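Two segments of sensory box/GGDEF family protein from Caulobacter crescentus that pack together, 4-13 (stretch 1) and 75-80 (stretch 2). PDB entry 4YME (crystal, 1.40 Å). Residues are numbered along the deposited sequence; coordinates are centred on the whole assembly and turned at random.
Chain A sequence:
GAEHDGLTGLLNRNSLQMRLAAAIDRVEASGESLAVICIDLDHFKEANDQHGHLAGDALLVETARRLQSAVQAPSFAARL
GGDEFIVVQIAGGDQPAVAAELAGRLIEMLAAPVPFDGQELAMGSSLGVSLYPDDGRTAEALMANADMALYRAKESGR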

# COMPACT_ATOMS: atom_id res chain seq x y z
N HIS A 4 -5.11 1.22 14.70
CA HIS A 4 -3.85 0.77 14.13
C HIS A 4 -3.75 -0.73 14.00
O HIS A 4 -4.23 -1.47 14.81
CB HIS A 4 -2.68 1.22 14.99
CG HIS A 4 -2.50 2.70 14.95
ND1 HIS A 4 -2.78 3.50 16.04
CD2 HIS A 4 -2.19 3.53 13.92
CE1 HIS A 4 -2.57 4.76 15.70
NE2 HIS A 4 -2.28 4.81 14.40
N ASP A 5 -3.02 -1.15 12.98
CA ASP A 5 -2.59 -2.52 12.84
C ASP A 5 -1.58 -2.77 13.94
O ASP A 5 -0.53 -2.12 13.99
CB ASP A 5 -1.93 -2.73 11.48
CG ASP A 5 -1.39 -4.13 11.30
OD1 ASP A 5 -2.16 -5.10 11.49
OD2 ASP A 5 -0.19 -4.26 10.96
N GLY A 6 -1.87 -3.74 14.79
CA GLY A 6 -0.95 -4.02 15.92
C GLY A 6 0.44 -4.40 15.48
O GLY A 6 1.46 -3.96 16.05
N LEU A 7 0.55 -5.29 14.47
CA LEU A 7 1.83 -5.78 14.10
C LEU A 7 2.74 -4.66 13.63
O LEU A 7 3.87 -4.65 14.01
CB LEU A 7 1.73 -6.85 12.99
CG LEU A 7 3.01 -7.55 12.65
CD1 LEU A 7 3.57 -8.46 13.76
CD2 LEU A 7 2.83 -8.27 11.30
N THR A 8 2.24 -3.72 12.84
CA THR A 8 3.07 -2.74 12.13
C THR A 8 2.88 -1.27 12.54
O THR A 8 3.78 -0.47 12.34
CB THR A 8 2.75 -2.75 10.59
OG1 THR A 8 1.42 -2.31 10.36
CG2 THR A 8 3.01 -4.11 9.96
N GLY A 9 1.79 -0.94 13.21
CA GLY A 9 1.52 0.45 13.52
C GLY A 9 0.95 1.31 12.41
O GLY A 9 0.68 2.51 12.62
N LEU A 10 0.77 0.73 11.24
CA LEU A 10 0.04 1.41 10.16
C LEU A 10 -1.44 1.40 10.52
O LEU A 10 -1.86 0.87 11.53
CB LEU A 10 0.21 0.65 8.83
CG LEU A 10 1.64 0.57 8.34
CD1 LEU A 10 1.74 -0.21 7.04
CD2 LEU A 10 2.28 1.89 8.21
N LEU A 11 -2.25 2.08 9.70
CA LEU A 11 -3.66 1.98 9.86
C LEU A 11 -4.13 0.55 9.62
O LEU A 11 -3.46 -0.25 8.97
CB LEU A 11 -4.40 2.95 8.91
CG LEU A 11 -4.14 4.42 9.10
CD1 LEU A 11 -4.99 5.20 8.09
CD2 LEU A 11 -4.41 4.89 10.51
N ASN A 12 -5.29 0.22 10.17
CA ASN A 12 -5.93 -1.04 9.86
C ASN A 12 -7.06 -0.83 8.83
O ASN A 12 -7.28 0.27 8.33
CB ASN A 12 -6.39 -1.74 11.14
CG ASN A 12 -7.38 -0.93 11.97
OD1 ASN A 12 -8.07 -0.06 11.46
ND2 ASN A 12 -7.41 -1.19 13.28
N ARG A 13 -7.73 -1.91 8.45
CA ARG A 13 -8.82 -1.82 7.47
C ARG A 13 -9.88 -0.78 7.86
O ARG A 13 -10.34 -0.01 6.97
CB ARG A 13 -9.50 -3.19 7.31
CG ARG A 13 -10.62 -3.24 6.26
CD ARG A 13 -11.28 -4.64 6.22
NE ARG A 13 -10.33 -5.68 5.79
CZ ARG A 13 -10.00 -5.95 4.52
NH1 ARG A 13 -10.50 -5.26 3.51
NH2 ARG A 13 -9.13 -6.93 4.28
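Stretch 2 (75-80) SFAARL

The most unusual feature of this contact is a two-pronged salt bridge beside a single backbone bridge. Arg79 reaches Asp5 with two nitrogens. Arg79 NE donates to Asp5 OD2 at 2.9 Å, nearly linearly, and Arg79 NH2 donates to Asp5 OD1, also at 2.9 Å. Asp5 OD2 lies at the edge of the guanidinium, near its plane; the bond from Arg79 NH2 to Asp5 OD1 is more bent. Leu7 CD2 covers one face of that group. Asp5 is held in place from its own side too: Thr8 OG1 donates to Asp5 OD2 at 2.6 Å.

Stretch 2 is extended from Phe76 through Arg79. Stretch 1 has no regular structure until a helix begins at Arg13, but it is extended at Leu10 and Leu11. The strand runs alongside this segment in the same direction, so Leu11 faces Ala78 and Arg13 comes nearest Leu80. The CA atoms of Leu11 and Ala78 are 4.2 Å apart. Two hydrogen bonds flank Ala78. Leu11 N donates to Ala77 O at 3.1 Å, and Arg79 N donates to Leu11 O at 3.0 Å. Ala78 CA also lies 3.2 Å from Leu11 O, a CA-H...O contact.

Apolar side chains fill in around the bridge. Leu10 CD2 sits 4.2 Å from Ala77 CB. Leu11 CB is 3.9 Å from Ala78 CB, and Leu11 CD1 approaches Phe76 CD2 at 3.7 Å, oblique to the ring.

Beyond Leu11 the direct backbone pairing stops, and water takes over. Water 1 accepts from Arg13 N at 2.9 Å and donates to Leu80 O at 2.7 Å and to Arg79 O at 3.2 Å. Water 2 links Arg13 NE, at 2.8 Å, to Leu80 O, at 2.6 Å. Leu80 CB packs over one face of the Arg13 guanidinium, 3.7 Å from Arg13 NH2.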

# COMPACT_ATOMS: atom_id res chain seq x y z
N SER A 75 -1.30 12.04 3.02
CA SER A 75 -1.35 10.66 2.53
C SER A 75 -1.23 9.74 3.74
O SER A 75 -0.80 10.14 4.82
CB SER A 75 -0.25 10.46 1.50
OG SER A 75 -0.47 11.31 0.39
N PHE A 76 -1.59 8.47 3.55
CA PHE A 76 -1.57 7.53 4.66
C PHE A 76 -1.47 6.10 4.15
O PHE A 76 -1.75 5.80 2.99
CB PHE A 76 -2.79 7.72 5.59
CG PHE A 76 -4.13 7.82 4.88
CD1 PHE A 76 -4.57 9.04 4.40
CD2 PHE A 76 -4.98 6.72 4.76
CE1 PHE A 76 -5.79 9.18 3.76
CE2 PHE A 76 -6.21 6.89 4.18
CZ PHE A 76 -6.61 8.12 3.68
N ALA A 77 -1.07 5.21 5.05
CA ALA A 77 -0.80 3.80 4.75
C ALA A 77 -1.45 2.90 5.76
O ALA A 77 -1.55 3.24 6.95
CB ALA A 77 0.65 3.55 4.68
N ALA A 78 -1.84 1.73 5.30
CA ALA A 78 -2.54 0.70 6.06
C ALA A 78 -2.01 -0.69 5.73
O ALA A 78 -1.49 -0.87 4.62
CB ALA A 78 -4.01 0.71 5.77
N ARG A 79 -2.13 -1.63 6.65
CA ARG A 79 -1.95 -3.04 6.31
C ARG A 79 -3.32 -3.69 6.49
O ARG A 79 -3.96 -3.51 7.52
CB ARG A 79 -0.93 -3.72 7.22
CG ARG A 79 -0.66 -5.18 6.79
CD ARG A 79 0.41 -5.89 7.61
NE ARG A 79 -0.11 -6.23 8.89
CZ ARG A 79 -0.60 -7.42 9.25
NH1 ARG A 79 -0.67 -8.48 8.43
NH2 ARG A 79 -1.05 -7.57 10.47
N LEU A 80 -3.80 -4.39 5.47
CA LEU A 80 -5.15 -5.01 5.62
C LEU A 80 -5.12 -6.28 6.45
O LEU A 80 -6.04 -6.52 7.27
CB LEU A 80 -5.80 -5.23 4.26
CG LEU A 80 -5.92 -3.93 3.45
CD1 LEU A 80 -6.49 -4.14 2.01
CD2 LEU A 80 -6.82 -2.98 4.25
O HOH W 1 -6.60 -4.54 9.06
O HOH W 2 -8.57 -6.96 7.55